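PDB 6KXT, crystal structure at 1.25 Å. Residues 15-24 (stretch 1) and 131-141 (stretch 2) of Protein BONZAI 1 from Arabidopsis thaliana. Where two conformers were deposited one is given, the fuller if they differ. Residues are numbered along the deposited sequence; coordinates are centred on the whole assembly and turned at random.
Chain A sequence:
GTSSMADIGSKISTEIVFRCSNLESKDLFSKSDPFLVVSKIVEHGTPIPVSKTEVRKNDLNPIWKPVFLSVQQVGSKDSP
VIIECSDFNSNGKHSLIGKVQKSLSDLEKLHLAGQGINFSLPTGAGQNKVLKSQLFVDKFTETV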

# COMPACT_ATOMS: atom_id res chain seq x y z
N GLU A 15 -7.85 7.98 6.18
CA GLU A 15 -8.38 7.77 4.82
C GLU A 15 -7.23 8.05 3.85
O GLU A 15 -6.64 9.16 3.88
CB GLU A 15 -9.55 8.73 4.61
CG GLU A 15 -10.10 8.60 3.21
CD GLU A 15 -11.30 9.48 2.91
OE1 GLU A 15 -11.78 10.14 3.85
OE2 GLU A 15 -11.74 9.49 1.77
N ILE A 16 -6.96 7.12 2.94
CA ILE A 16 -5.82 7.21 2.00
C ILE A 16 -6.27 6.90 0.60
O ILE A 16 -6.96 5.88 0.37
CB ILE A 16 -4.66 6.27 2.40
CG1 ILE A 16 -4.27 6.47 3.87
CG2 ILE A 16 -3.49 6.49 1.42
CD1 ILE A 16 -3.04 5.69 4.32
N VAL A 17 -5.94 7.76 -0.34
CA VAL A 17 -6.10 7.49 -1.80
C VAL A 17 -4.69 7.20 -2.31
O VAL A 17 -3.80 8.09 -2.26
CB VAL A 17 -6.77 8.64 -2.57
CG1 VAL A 17 -6.67 8.39 -4.08
CG2 VAL A 17 -8.22 8.83 -2.13
N PHE A 18 -4.47 5.99 -2.79
CA PHE A 18 -3.24 5.52 -3.44
C PHE A 18 -3.33 5.62 -4.95
O PHE A 18 -4.39 5.41 -5.54
CB PHE A 18 -2.98 4.06 -3.07
CG PHE A 18 -2.62 3.81 -1.63
CD1 PHE A 18 -1.37 4.19 -1.16
CD2 PHE A 18 -3.47 3.13 -0.78
CE1 PHE A 18 -0.98 3.87 0.14
CE2 PHE A 18 -3.07 2.81 0.51
CZ PHE A 18 -1.84 3.20 0.97
N ARG A 19 -2.19 5.95 -5.54
CA ARG A 19 -2.05 6.03 -7.01
C ARG A 19 -0.74 5.34 -7.37
O ARG A 19 0.25 5.47 -6.61
CB ARG A 19 -2.02 7.50 -7.42
CG ARG A 19 -1.59 7.72 -8.86
CD ARG A 19 -1.77 9.21 -9.18
NE ARG A 19 -0.84 10.12 -8.51
CZ ARG A 19 0.37 10.40 -8.96
NH1 ARG A 19 0.86 9.80 -10.04
NH2 ARG A 19 1.11 11.30 -8.34
N CYS A 20 -0.67 4.67 -8.51
CA CYS A 20 0.59 4.17 -9.06
C CYS A 20 0.88 4.82 -10.40
O CYS A 20 -0.09 5.18 -11.13
CB CYS A 20 0.64 2.66 -9.22
SG CYS A 20 0.44 1.79 -7.64
N SER A 21 2.18 4.94 -10.68
CA SER A 21 2.71 5.46 -11.96
C SER A 21 3.50 4.35 -12.66
O SER A 21 4.39 3.78 -12.02
CB SER A 21 3.55 6.67 -11.69
OG SER A 21 3.80 7.39 -12.87
N ASN A 22 3.22 4.09 -13.94
CA ASN A 22 4.14 3.39 -14.86
C ASN A 22 4.32 1.93 -14.40
O ASN A 22 5.45 1.44 -14.38
CB ASN A 22 5.45 4.20 -15.03
CG ASN A 22 6.34 3.75 -16.18
OD1 ASN A 22 5.89 3.14 -17.15
ND2 ASN A 22 7.64 4.04 -16.08
N LEU A 23 3.23 1.23 -14.06
CA LEU A 23 3.36 -0.21 -13.79
C LEU A 23 3.92 -0.91 -15.03
O LEU A 23 3.55 -0.54 -16.17
CB LEU A 23 2.00 -0.80 -13.41
CG LEU A 23 1.35 -0.21 -12.18
CD1 LEU A 23 0.10 -0.99 -11.87
CD2 LEU A 23 2.33 -0.25 -10.98
N GLU A 24 4.78 -1.88 -14.83
CA GLU A 24 5.46 -2.52 -15.98
C GLU A 24 4.45 -3.18 -16.91
O GLU A 24 3.45 -3.80 -16.48
CB GLU A 24 6.45 -3.57 -15.49
CG GLU A 24 7.23 -4.20 -16.64
CD GLU A 24 8.37 -5.13 -16.24
OE1 GLU A 24 8.09 -6.21 -15.66
OE2 GLU A 24 9.52 -4.75 -16.52
N LEU A 131 12.17 -1.18 -8.90
CA LEU A 131 11.46 -1.01 -10.17
C LEU A 131 11.34 0.47 -10.51
O LEU A 131 11.46 1.32 -9.62
CB LEU A 131 10.07 -1.62 -10.03
CG LEU A 131 10.03 -3.08 -9.62
CD1 LEU A 131 8.63 -3.59 -9.40
CD2 LEU A 131 10.74 -3.94 -10.68
N LYS A 132 10.97 0.76 -11.74
CA LYS A 132 10.69 2.12 -12.21
C LYS A 132 9.32 2.58 -11.71
O LYS A 132 9.12 3.83 -11.67
CB LYS A 132 10.78 2.16 -13.73
CG LYS A 132 12.19 1.99 -14.22
CD LYS A 132 12.28 2.18 -15.74
CE LYS A 132 13.67 1.92 -16.27
NZ LYS A 132 13.78 2.22 -17.72
N SER A 133 8.39 1.65 -11.51
CA SER A 133 7.03 1.99 -11.05
C SER A 133 7.10 2.60 -9.65
O SER A 133 7.99 2.24 -8.84
CB SER A 133 6.11 0.84 -11.12
OG SER A 133 6.63 -0.28 -10.41
N GLN A 134 6.16 3.49 -9.36
CA GLN A 134 6.06 4.25 -8.10
C GLN A 134 4.65 4.27 -7.55
O GLN A 134 3.68 4.23 -8.30
CB GLN A 134 6.56 5.68 -8.26
CG GLN A 134 8.05 5.72 -8.61
CD GLN A 134 8.55 7.08 -8.99
OE1 GLN A 134 7.87 7.80 -9.73
NE2 GLN A 134 9.74 7.43 -8.52
N LEU A 135 4.57 4.30 -6.23
CA LEU A 135 3.36 4.47 -5.44
C LEU A 135 3.36 5.90 -4.91
O LEU A 135 4.38 6.40 -4.40
CB LEU A 135 3.33 3.50 -4.25
CG LEU A 135 2.13 3.57 -3.31
CD1 LEU A 135 0.89 3.06 -3.96
CD2 LEU A 135 2.39 2.77 -2.04
N PHE A 136 2.24 6.56 -5.02
CA PHE A 136 1.98 7.91 -4.52
C PHE A 136 0.80 7.91 -3.57
O PHE A 136 -0.12 7.05 -3.67
CB PHE A 136 1.73 8.88 -5.67
CG PHE A 136 2.93 9.15 -6.53
CD1 PHE A 136 3.27 8.34 -7.58
CD2 PHE A 136 3.69 10.31 -6.31
CE1 PHE A 136 4.41 8.59 -8.35
CE2 PHE A 136 4.80 10.57 -7.09
CZ PHE A 136 5.16 9.72 -8.10
N VAL A 137 0.77 8.89 -2.67
CA VAL A 137 -0.29 9.05 -1.66
C VAL A 137 -1.03 10.34 -2.04
O VAL A 137 -0.51 11.44 -1.77
CB VAL A 137 0.28 9.07 -0.24
CG1 VAL A 137 -0.87 9.23 0.76
CG2 VAL A 137 1.07 7.81 0.01
N ASP A 138 -2.12 10.21 -2.79
CA ASP A 138 -2.84 11.38 -3.36
C ASP A 138 -3.61 12.09 -2.26
O ASP A 138 -3.85 13.28 -2.34
CB ASP A 138 -3.82 10.98 -4.45
CG ASP A 138 -3.24 10.89 -5.85
OD1 ASP A 138 -2.00 11.04 -6.00
OD2 ASP A 138 -4.07 10.68 -6.77
N LYS A 139 -4.11 11.34 -1.28
CA LYS A 139 -4.88 11.92 -0.16
C LYS A 139 -4.52 11.17 1.12
O LYS A 139 -4.33 9.93 1.08
CB LYS A 139 -6.38 11.78 -0.37
CG LYS A 139 -7.25 12.30 0.77
CD LYS A 139 -8.71 12.15 0.50
CE LYS A 139 -9.56 13.02 1.41
NZ LYS A 139 -10.98 12.92 1.04
N PHE A 140 -4.45 11.89 2.23
CA PHE A 140 -4.11 11.33 3.56
C PHE A 140 -4.87 12.20 4.57
O PHE A 140 -4.43 13.36 4.76
CB PHE A 140 -2.62 11.34 3.85
CG PHE A 140 -2.23 10.59 5.10
CD1 PHE A 140 -2.38 11.18 6.35
CD2 PHE A 140 -1.66 9.33 5.04
CE1 PHE A 140 -1.99 10.48 7.49
CE2 PHE A 140 -1.26 8.66 6.20
CZ PHE A 140 -1.47 9.24 7.42
N THR A 141 -5.93 11.68 5.14
CA THR A 141 -6.80 12.46 6.04
C THR A 141 -7.07 11.64 7.30
O THR A 141 -7.51 10.51 7.21
CB THR A 141 -8.11 12.87 5.36
OG1 THR A 141 -7.81 13.59 4.16
CG2 THR A 141 -8.95 13.73 6.27
O HOH W 1 -0.08 12.47 -5.81
O HOH W 2 6.37 -2.27 -12.34

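Neighbouring antiparallel strands show how a backbone ladder sorts side chains and how rotamers then finish the contact, and the pairing of residues 15–21 with 133–141 in BONZAI 1 is a compact example. Hydrogen-bonded pairs E15–T141, V17–K139, R19–F136 and S21–Q134 alternate with the non-hydrogen-bonded pairs I16–F140, F18–V137 and C20–L135. The register slips by one residue between V17 and F18, a β-bulge at which V17 O accepts from both D138 N (2.8 Å) and, weakly, K139 N (3.4 Å).

The bulge has a side-chain consequence. D138, the extra residue, directs its CA-to-CB bond toward the first strand, bringing its carboxylate within reach of R19. R19 extends through two t torsions, then bends at chi3 (70°, p). This bend belongs to a conformation in which the guanidinium lies flat on the F136 ring, planes 16° apart, with R19 CZ 4.1 Å from the F136 ring centroid. The cation thus meets the aromatic π cloud with its face while its edge remains free for hydrogen bonding: R19 NE donates to D138 OD1 at 2.9 Å in a salt bridge, and a water accepts from R19 NH2 and donates to D138 OD1. F136, with chi1 m and chi2 85°, presents the ring face that makes the stack possible.

On the same face, E15 and K139 reach out in largely t conformations, and E15 OE2 lies 3.6 Å from K139 NZ, a longer salt bridge.

The opposite face is buried and apolar. L135 adopts t,p, which brings its end nearer the first strand: L135 CD1 lies 3.8 Å from F18 CD1 and 3.9 Å from C20 SG. I16, in m,t, places CG2 3.8 Å from V137 CG1 and CD1 3.9 Å from F140 CE2. Here dispersion and exclusion of water replace charge.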